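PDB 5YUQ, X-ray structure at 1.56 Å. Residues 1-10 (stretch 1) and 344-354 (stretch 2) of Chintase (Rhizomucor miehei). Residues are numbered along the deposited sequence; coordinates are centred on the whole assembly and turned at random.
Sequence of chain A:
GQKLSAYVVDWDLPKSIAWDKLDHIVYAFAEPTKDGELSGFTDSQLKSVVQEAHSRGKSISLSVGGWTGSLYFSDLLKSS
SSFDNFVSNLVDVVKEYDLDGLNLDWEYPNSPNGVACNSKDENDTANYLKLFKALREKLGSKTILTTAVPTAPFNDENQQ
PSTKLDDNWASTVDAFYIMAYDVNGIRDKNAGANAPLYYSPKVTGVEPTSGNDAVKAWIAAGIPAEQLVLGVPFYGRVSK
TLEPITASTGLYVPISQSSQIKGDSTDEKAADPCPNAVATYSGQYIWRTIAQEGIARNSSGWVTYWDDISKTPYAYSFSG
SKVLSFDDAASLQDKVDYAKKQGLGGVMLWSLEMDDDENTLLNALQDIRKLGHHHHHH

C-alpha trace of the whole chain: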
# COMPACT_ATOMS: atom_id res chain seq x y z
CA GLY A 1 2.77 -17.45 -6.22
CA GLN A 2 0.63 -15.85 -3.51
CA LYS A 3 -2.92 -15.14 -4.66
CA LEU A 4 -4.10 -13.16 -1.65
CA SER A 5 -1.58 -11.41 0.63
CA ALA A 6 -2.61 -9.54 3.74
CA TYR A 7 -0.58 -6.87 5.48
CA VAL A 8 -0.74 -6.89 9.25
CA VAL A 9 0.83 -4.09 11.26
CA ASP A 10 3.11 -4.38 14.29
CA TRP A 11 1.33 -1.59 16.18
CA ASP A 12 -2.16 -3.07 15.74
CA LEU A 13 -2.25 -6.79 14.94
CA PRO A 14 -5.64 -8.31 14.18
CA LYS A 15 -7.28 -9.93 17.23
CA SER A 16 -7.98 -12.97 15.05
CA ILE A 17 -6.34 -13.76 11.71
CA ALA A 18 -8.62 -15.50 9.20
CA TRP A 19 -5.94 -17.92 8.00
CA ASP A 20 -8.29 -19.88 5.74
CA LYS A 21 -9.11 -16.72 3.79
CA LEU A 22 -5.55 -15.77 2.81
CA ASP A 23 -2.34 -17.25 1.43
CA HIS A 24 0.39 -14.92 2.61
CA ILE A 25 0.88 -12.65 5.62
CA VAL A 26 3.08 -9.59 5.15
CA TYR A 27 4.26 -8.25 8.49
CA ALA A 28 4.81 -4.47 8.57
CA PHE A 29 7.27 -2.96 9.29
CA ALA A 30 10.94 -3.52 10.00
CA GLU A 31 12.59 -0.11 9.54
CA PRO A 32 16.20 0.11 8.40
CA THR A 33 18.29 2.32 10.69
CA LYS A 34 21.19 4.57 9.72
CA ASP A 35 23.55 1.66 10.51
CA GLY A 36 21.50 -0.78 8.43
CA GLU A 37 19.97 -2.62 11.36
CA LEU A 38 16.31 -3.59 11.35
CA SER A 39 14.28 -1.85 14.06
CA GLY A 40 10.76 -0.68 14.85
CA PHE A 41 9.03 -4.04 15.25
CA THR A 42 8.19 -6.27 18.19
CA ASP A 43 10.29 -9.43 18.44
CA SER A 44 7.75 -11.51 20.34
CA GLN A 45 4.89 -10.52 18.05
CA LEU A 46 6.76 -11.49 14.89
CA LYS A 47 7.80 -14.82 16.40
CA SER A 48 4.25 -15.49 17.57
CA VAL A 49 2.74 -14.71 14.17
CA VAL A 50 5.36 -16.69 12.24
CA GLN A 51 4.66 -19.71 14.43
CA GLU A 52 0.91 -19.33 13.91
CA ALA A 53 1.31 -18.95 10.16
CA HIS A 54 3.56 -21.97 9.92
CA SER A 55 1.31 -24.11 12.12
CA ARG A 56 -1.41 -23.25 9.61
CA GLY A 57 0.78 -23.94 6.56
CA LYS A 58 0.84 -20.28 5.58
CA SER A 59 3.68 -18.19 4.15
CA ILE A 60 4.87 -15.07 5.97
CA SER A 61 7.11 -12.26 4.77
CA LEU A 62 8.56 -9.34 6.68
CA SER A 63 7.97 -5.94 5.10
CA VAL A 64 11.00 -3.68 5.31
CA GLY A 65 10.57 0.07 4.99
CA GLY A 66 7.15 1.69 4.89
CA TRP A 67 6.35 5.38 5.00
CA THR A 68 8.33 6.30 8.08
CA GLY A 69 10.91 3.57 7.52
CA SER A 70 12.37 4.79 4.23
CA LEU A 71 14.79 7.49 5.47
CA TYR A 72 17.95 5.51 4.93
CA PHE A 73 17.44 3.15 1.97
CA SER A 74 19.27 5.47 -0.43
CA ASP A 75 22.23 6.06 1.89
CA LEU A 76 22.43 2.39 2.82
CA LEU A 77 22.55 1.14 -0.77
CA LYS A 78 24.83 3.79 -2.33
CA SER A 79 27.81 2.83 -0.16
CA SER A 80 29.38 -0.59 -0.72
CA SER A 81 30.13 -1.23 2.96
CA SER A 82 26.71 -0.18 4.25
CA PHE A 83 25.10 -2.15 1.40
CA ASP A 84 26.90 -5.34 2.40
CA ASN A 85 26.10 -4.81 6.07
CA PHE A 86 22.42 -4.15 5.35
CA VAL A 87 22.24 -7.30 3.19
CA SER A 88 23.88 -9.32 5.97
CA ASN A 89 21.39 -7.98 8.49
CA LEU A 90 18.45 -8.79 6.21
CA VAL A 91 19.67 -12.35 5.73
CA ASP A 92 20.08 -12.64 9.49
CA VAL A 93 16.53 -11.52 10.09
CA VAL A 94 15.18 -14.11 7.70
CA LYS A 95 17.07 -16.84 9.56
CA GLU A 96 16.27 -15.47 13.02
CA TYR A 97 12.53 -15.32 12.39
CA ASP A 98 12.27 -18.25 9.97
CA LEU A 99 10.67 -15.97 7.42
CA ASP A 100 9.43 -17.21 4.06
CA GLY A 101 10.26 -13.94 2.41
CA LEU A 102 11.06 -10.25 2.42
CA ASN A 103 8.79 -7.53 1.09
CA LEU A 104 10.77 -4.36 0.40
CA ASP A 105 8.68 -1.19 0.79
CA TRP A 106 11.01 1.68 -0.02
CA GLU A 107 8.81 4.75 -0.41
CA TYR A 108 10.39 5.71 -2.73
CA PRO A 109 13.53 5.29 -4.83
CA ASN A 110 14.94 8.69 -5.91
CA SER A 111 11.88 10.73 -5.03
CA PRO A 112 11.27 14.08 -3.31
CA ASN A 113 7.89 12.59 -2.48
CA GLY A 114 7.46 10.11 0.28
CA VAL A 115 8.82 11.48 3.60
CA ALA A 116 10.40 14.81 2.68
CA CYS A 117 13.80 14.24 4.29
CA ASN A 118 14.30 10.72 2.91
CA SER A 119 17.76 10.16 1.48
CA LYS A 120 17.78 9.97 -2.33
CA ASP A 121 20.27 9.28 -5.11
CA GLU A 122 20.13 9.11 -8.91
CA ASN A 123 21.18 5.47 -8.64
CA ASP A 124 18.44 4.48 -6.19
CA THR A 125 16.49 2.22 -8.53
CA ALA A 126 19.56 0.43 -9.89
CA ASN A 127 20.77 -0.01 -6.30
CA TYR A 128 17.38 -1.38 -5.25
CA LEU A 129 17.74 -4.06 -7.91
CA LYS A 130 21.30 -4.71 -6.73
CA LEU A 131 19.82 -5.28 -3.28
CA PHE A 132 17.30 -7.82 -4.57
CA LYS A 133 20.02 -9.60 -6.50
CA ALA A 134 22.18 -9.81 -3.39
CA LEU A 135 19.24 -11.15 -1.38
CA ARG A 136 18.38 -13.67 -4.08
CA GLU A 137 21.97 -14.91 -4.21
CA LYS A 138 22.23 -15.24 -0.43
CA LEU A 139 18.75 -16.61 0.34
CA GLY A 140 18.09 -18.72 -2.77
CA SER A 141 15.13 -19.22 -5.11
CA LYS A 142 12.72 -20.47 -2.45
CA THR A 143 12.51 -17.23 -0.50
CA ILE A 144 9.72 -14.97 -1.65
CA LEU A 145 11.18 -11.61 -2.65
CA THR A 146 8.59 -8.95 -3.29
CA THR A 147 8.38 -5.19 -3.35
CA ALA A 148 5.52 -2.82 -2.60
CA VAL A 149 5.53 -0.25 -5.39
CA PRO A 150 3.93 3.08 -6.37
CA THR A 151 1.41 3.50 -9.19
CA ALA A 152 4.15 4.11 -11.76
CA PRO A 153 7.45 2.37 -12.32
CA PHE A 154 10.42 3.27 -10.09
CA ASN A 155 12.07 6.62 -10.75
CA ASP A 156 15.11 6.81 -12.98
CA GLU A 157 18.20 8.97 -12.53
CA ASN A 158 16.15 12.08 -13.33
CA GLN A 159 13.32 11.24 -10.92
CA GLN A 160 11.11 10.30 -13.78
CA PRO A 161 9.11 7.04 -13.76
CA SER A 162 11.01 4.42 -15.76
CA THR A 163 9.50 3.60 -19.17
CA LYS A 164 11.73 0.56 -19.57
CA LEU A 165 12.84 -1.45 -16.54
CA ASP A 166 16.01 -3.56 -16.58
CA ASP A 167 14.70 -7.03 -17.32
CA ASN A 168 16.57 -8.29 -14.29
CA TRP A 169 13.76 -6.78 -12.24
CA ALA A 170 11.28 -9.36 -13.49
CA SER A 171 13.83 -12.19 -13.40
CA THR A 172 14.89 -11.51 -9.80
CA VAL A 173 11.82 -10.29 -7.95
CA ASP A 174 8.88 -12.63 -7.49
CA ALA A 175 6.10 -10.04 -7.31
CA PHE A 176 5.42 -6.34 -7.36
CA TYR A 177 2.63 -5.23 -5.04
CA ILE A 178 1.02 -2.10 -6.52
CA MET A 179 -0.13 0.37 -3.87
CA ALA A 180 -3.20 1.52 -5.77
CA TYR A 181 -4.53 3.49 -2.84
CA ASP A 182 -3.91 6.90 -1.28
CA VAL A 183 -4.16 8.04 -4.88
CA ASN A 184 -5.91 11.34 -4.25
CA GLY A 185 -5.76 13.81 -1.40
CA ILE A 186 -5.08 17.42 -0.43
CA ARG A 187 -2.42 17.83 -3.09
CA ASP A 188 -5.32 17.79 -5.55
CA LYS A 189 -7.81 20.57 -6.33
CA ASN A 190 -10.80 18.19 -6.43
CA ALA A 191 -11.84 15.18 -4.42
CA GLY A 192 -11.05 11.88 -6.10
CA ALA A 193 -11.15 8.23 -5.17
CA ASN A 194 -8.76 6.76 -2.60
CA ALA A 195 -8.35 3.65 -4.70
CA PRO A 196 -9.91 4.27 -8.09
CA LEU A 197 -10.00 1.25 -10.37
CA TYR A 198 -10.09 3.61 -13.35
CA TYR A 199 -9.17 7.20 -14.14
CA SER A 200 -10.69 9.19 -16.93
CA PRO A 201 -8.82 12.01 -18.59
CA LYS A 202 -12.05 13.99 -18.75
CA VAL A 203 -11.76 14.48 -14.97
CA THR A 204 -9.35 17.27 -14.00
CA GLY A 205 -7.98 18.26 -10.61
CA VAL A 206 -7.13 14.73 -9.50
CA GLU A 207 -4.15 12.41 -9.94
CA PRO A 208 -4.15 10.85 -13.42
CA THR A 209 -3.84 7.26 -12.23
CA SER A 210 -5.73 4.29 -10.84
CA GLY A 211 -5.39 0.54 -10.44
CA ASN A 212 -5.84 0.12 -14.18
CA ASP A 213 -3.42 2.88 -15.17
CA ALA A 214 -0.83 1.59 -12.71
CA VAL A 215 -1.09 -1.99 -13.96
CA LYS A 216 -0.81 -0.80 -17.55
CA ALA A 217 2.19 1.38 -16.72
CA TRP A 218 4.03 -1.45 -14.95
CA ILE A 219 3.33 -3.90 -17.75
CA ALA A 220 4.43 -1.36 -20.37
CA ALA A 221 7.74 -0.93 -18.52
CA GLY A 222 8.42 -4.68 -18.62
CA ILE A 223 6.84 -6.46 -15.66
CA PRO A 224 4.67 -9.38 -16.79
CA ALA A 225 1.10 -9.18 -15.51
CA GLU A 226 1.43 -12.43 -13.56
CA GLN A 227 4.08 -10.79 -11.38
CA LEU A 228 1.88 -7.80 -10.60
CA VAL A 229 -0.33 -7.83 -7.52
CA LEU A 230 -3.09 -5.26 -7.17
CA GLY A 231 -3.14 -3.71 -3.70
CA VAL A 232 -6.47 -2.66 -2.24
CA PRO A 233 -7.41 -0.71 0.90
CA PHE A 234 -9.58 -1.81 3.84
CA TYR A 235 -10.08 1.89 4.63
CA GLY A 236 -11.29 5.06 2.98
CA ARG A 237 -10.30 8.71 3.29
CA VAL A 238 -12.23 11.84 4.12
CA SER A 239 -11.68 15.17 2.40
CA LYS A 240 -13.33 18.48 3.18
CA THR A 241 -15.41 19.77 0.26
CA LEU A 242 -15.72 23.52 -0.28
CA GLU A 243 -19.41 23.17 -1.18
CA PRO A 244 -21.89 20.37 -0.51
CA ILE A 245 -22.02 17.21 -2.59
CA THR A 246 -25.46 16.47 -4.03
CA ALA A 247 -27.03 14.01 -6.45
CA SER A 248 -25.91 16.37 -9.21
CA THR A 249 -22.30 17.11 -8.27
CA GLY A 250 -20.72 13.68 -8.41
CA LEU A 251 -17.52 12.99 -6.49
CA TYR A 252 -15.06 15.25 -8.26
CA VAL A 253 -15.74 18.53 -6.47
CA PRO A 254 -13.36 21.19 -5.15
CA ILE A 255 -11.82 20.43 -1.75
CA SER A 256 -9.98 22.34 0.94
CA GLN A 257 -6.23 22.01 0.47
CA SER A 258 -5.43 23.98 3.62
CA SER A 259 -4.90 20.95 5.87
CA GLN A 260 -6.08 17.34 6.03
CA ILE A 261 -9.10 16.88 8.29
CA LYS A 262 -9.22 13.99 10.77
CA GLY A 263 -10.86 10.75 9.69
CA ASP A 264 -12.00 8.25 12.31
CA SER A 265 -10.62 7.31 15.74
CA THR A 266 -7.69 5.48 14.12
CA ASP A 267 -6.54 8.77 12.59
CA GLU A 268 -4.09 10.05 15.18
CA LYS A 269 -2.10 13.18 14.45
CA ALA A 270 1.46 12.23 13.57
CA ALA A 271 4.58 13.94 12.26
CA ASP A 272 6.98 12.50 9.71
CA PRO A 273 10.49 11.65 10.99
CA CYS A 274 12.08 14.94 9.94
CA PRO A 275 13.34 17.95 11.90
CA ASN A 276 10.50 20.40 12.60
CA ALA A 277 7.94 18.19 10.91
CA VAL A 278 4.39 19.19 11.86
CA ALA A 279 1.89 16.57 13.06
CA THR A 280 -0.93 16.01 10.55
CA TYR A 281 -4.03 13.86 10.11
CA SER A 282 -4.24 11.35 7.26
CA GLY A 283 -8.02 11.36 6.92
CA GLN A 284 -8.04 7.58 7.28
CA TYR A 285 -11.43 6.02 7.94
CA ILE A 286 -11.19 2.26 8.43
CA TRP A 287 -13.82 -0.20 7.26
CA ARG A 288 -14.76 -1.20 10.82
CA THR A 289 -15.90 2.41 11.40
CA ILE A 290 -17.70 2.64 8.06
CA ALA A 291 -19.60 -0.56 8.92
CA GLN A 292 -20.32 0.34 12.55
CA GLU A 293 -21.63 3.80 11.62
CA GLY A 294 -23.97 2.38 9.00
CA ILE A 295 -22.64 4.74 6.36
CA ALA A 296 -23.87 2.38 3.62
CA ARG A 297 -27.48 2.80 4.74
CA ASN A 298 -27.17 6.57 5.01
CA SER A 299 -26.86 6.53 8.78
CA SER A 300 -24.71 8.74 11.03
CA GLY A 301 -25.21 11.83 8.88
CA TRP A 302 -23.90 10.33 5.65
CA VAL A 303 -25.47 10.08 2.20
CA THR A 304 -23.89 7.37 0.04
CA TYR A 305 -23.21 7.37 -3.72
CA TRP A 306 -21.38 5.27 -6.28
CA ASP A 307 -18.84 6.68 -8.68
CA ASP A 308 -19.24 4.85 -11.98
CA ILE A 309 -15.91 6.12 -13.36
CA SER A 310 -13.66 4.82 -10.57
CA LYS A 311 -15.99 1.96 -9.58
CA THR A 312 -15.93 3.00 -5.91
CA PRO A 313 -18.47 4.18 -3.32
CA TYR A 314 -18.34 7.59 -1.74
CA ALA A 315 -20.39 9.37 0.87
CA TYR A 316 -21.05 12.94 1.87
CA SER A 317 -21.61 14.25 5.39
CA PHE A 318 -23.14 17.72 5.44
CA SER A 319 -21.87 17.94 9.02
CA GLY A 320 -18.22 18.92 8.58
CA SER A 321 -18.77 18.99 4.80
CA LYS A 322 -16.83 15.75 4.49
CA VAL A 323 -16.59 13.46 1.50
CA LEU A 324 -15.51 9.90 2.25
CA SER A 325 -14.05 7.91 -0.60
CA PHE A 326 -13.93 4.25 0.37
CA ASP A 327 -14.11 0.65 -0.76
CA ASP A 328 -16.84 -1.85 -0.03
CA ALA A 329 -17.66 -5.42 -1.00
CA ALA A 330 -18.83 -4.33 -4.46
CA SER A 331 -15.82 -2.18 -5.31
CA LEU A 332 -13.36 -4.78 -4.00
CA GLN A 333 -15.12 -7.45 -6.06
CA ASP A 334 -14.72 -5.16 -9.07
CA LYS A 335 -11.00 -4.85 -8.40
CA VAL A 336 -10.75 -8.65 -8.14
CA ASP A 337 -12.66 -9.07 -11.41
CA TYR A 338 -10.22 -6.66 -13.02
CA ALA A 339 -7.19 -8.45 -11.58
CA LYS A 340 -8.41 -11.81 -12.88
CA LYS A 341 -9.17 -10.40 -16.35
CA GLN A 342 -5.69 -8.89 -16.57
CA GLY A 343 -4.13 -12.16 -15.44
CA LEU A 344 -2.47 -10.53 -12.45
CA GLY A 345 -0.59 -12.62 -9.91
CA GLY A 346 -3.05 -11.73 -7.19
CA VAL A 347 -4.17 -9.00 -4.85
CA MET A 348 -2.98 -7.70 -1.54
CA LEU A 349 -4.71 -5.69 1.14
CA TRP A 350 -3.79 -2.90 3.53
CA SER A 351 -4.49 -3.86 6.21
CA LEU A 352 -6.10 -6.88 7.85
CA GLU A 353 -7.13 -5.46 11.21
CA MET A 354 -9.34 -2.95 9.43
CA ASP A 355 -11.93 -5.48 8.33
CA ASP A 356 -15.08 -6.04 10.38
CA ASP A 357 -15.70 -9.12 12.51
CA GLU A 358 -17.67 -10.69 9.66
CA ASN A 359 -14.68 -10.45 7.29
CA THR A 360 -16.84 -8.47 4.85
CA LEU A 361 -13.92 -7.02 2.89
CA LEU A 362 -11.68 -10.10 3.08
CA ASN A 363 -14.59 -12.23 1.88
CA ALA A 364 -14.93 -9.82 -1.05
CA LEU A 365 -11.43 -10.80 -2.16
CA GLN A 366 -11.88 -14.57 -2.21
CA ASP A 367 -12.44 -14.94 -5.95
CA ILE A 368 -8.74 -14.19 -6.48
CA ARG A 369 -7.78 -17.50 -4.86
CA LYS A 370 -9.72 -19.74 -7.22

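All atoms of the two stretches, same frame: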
# COMPACT_ATOMS: atom_id res chain seq x y z
N GLY A 1 3.08 -18.82 -6.56
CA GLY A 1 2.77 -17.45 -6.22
C GLY A 1 1.86 -17.34 -5.00
O GLY A 1 1.49 -18.34 -4.39
N GLN A 2 1.52 -16.11 -4.64
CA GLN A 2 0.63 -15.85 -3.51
C GLN A 2 -0.58 -15.10 -4.03
O GLN A 2 -0.46 -13.95 -4.45
CB GLN A 2 1.35 -15.02 -2.45
CG GLN A 2 2.48 -15.75 -1.74
CD GLN A 2 3.64 -16.11 -2.65
OE1 GLN A 2 4.12 -15.28 -3.42
NE2 GLN A 2 4.09 -17.36 -2.56
N LYS A 3 -1.75 -15.74 -4.03
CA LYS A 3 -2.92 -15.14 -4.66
C LYS A 3 -3.50 -13.98 -3.84
O LYS A 3 -3.89 -12.96 -4.40
CB LYS A 3 -4.00 -16.20 -4.92
CG LYS A 3 -3.61 -17.21 -6.01
CD LYS A 3 -3.51 -16.52 -7.36
CE LYS A 3 -3.18 -17.50 -8.49
NZ LYS A 3 -1.71 -17.61 -8.73
N LEU A 4 -3.55 -14.18 -2.55
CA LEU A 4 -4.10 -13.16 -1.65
C LEU A 4 -3.16 -12.93 -0.50
O LEU A 4 -2.98 -13.80 0.29
CB LEU A 4 -5.52 -13.60 -1.20
CG LEU A 4 -6.35 -12.49 -0.60
CD1 LEU A 4 -7.74 -13.04 -0.28
CD2 LEU A 4 -5.70 -12.11 0.63
N SER A 5 -2.52 -11.74 -0.43
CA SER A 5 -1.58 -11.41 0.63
C SER A 5 -2.18 -10.33 1.50
O SER A 5 -2.78 -9.39 1.00
CB SER A 5 -0.28 -10.89 0.03
OG SER A 5 0.31 -11.88 -0.79
N ALA A 6 -2.02 -10.48 2.81
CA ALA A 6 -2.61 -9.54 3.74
C ALA A 6 -1.52 -8.90 4.57
O ALA A 6 -0.75 -9.60 5.24
CB ALA A 6 -3.59 -10.26 4.64
N TYR A 7 -1.45 -7.57 4.55
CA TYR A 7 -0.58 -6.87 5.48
C TYR A 7 -1.20 -6.86 6.87
O TYR A 7 -2.39 -6.63 7.03
CB TYR A 7 -0.35 -5.43 5.03
CG TYR A 7 0.69 -5.32 3.94
CD1 TYR A 7 0.33 -5.40 2.60
CD2 TYR A 7 2.04 -5.14 4.24
CE1 TYR A 7 1.28 -5.30 1.60
CE2 TYR A 7 3.00 -5.02 3.23
CZ TYR A 7 2.61 -5.12 1.92
OH TYR A 7 3.55 -5.02 0.92
N VAL A 8 -0.37 -7.14 7.87
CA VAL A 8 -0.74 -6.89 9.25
C VAL A 8 0.32 -5.95 9.80
O VAL A 8 1.46 -5.95 9.32
CB VAL A 8 -0.78 -8.19 10.07
CG1 VAL A 8 -1.85 -9.12 9.52
CG2 VAL A 8 0.59 -8.87 10.11
N VAL A 9 -0.06 -5.14 10.77
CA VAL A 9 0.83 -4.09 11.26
C VAL A 9 1.24 -4.31 12.71
O VAL A 9 0.43 -4.69 13.55
CB VAL A 9 0.23 -2.67 11.04
CG1 VAL A 9 -0.01 -2.42 9.56
CG2 VAL A 9 -1.07 -2.48 11.84
N ASP A 10 2.52 -4.09 12.98
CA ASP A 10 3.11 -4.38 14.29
C ASP A 10 2.41 -3.65 15.43
O ASP A 10 2.28 -4.18 16.53
CB ASP A 10 4.59 -4.01 14.27
CG ASP A 10 5.32 -4.45 15.51
OD1 ASP A 10 5.75 -5.63 15.56
OD2 ASP A 10 5.47 -3.63 16.43
N LEU A 344 -3.42 -10.95 -13.47
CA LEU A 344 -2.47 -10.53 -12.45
C LEU A 344 -2.13 -11.69 -11.54
O LEU A 344 -2.85 -12.69 -11.48
CB LEU A 344 -3.05 -9.39 -11.60
CG LEU A 344 -3.45 -8.12 -12.37
CD1 LEU A 344 -3.73 -6.99 -11.38
CD2 LEU A 344 -2.36 -7.71 -13.36
N GLY A 345 -1.03 -11.56 -10.80
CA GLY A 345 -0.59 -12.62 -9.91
C GLY A 345 -1.43 -12.73 -8.66
O GLY A 345 -1.41 -13.76 -7.98
N GLY A 346 -2.19 -11.69 -8.35
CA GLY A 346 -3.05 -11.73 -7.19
C GLY A 346 -3.41 -10.34 -6.72
O GLY A 346 -3.28 -9.35 -7.45
N VAL A 347 -3.84 -10.25 -5.47
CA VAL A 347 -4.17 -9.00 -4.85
C VAL A 347 -3.58 -9.01 -3.46
O VAL A 347 -3.30 -10.04 -2.90
CB VAL A 347 -5.71 -8.82 -4.68
CG1 VAL A 347 -6.38 -8.74 -6.02
CG2 VAL A 347 -6.27 -9.89 -3.74
N MET A 348 -3.38 -7.81 -2.93
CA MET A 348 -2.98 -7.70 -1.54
C MET A 348 -3.83 -6.64 -0.89
O MET A 348 -4.44 -5.84 -1.59
CB MET A 348 -1.47 -7.42 -1.37
CG MET A 348 -0.95 -6.11 -1.96
SD MET A 348 -1.26 -4.69 -0.87
CE MET A 348 -0.09 -3.52 -1.56
N LEU A 349 -3.86 -6.62 0.43
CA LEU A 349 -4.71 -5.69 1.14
C LEU A 349 -3.95 -4.97 2.24
O LEU A 349 -3.10 -5.55 2.91
CB LEU A 349 -5.93 -6.42 1.72
CG LEU A 349 -5.66 -7.45 2.82
CD1 LEU A 349 -5.90 -6.82 4.20
CD2 LEU A 349 -6.51 -8.69 2.65
N TRP A 350 -4.28 -3.69 2.41
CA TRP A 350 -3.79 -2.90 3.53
C TRP A 350 -4.98 -2.34 4.31
O TRP A 350 -5.73 -1.52 3.78
CB TRP A 350 -2.94 -1.70 3.06
CG TRP A 350 -2.45 -0.92 4.24
CD1 TRP A 350 -3.15 0.02 4.96
CD2 TRP A 350 -1.19 -1.07 4.89
NE1 TRP A 350 -2.38 0.47 6.00
CE2 TRP A 350 -1.17 -0.18 5.98
CE3 TRP A 350 -0.07 -1.86 4.64
CZ2 TRP A 350 -0.07 -0.07 6.83
CZ3 TRP A 350 1.02 -1.75 5.48
CH2 TRP A 350 1.01 -0.86 6.56
N SER A 351 -5.19 -2.77 5.56
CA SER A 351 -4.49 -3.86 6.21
C SER A 351 -5.53 -4.67 7.00
O SER A 351 -6.66 -4.21 7.22
CB SER A 351 -3.38 -3.33 7.13
OG SER A 351 -3.91 -2.37 8.04
N LEU A 352 -5.15 -5.86 7.43
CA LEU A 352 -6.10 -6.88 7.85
C LEU A 352 -6.97 -6.51 9.05
O LEU A 352 -8.13 -6.90 9.12
CB LEU A 352 -5.36 -8.20 8.11
CG LEU A 352 -6.24 -9.43 8.32
CD1 LEU A 352 -7.19 -9.61 7.15
CD2 LEU A 352 -5.37 -10.66 8.51
N GLU A 353 -6.41 -5.75 9.98
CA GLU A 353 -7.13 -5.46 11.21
C GLU A 353 -8.29 -4.49 10.97
O GLU A 353 -9.13 -4.29 11.84
CB GLU A 353 -6.18 -4.93 12.29
CG GLU A 353 -5.93 -3.43 12.27
CD GLU A 353 -5.10 -2.95 11.11
OE1 GLU A 353 -4.52 -3.78 10.36
OE2 GLU A 353 -4.99 -1.72 10.94
N MET A 354 -8.33 -3.93 9.78
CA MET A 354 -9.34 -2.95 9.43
C MET A 354 -10.69 -3.52 9.03
O MET A 354 -11.64 -2.83 8.98
CB MET A 354 -8.86 -2.00 8.29
CG MET A 354 -7.59 -1.29 8.61
SD MET A 354 -7.18 -0.33 7.07
CE MET A 354 -5.76 0.63 7.67
O HOH W 1 -0.72 -11.52 -3.28
O HOH W 2 0.10 -15.80 -8.49
O HOH W 3 -2.83 -5.50 11.56

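The N-terminal strand, residues 4-9, lies beside the strand that ends at Trp 350, from near the other end of the chain. The two run parallel, with 16° between their directions, and together the stretches bury 745 Å².

Gln 2 takes part through its backbone. Its carbonyl O accepts a hydrogen bond from a water at 2.7 Å. The same water donates to Val 347 O at 3.0 Å and accepts from Ser 5 OG at 2.7 Å, so it ties both strands together where the pairing begins.

Lys 3 points its CA-to-CB bond away from stretch 2, yet its side chain passes Gly 345, with Lys 3 CD 3.5 Å from Gly 345 O. A second water bridges Lys 3 NZ and Gly 345 O, at 2.6 Å from each. The first direct hydrogen bond runs from Val 347 N to Lys 3 O, 2.9 Å. Lys 3 O also lies 3.2 Å from Gly 346 CA. A side chain on Gly 346 would clash with the carbonyl oxygens of Lys 3 and Gln 2, and its backbone angles by themselves call for glycine.

Leu 4 pairs with Val 347. Their side chains share one face of the sheet with Ala 6 and Leu 349. Leu 4 CG is 4.1 Å from Val 347 CG2, and Leu 4 CD2 is 4.1 Å from Leu 349 CD2.

Ser 5 pairs with Met 348 on the other face. Its backbone bonds to the residues flanking Met 348, as expected of parallel strands: Ser 5 N donates to Val 347 O at 3.1 Å, and Leu 349 N donates to Ser 5 O at 3.0 Å.

Ala 6 is small, and the end of Leu 349 comes in close. Ala 6 CB is 3.9 Å from Leu 349 CD2.

Tyr 7 has the largest area covered by the other stretch. Tyr 7 N donates to Leu 349 O at 3.1 Å. Met 348 SD sits at the ring edge, 3.6 Å from Tyr 7 CE1. The Trp 350 ring lies obliquely to the Tyr 7 ring, with planes at 48°. After the cis peptide bond before Ser 351, the next bond goes to Leu 352, whose N donates to Tyr 7 O at 2.9 Å.

Val 8 packs its CG1 3.9 Å from Leu 352 CB.

Val 9 places CG1 3.5 Å from Trp 350 CH2. A third water accepts from Val 9 N at 2.9 Å and donates to Glu 353 OE1 at 2.7 Å. That carboxylate oxygen also accepts from Ser 351 OG at 2.8 Å.

Asp 10 makes no contact with stretch 2.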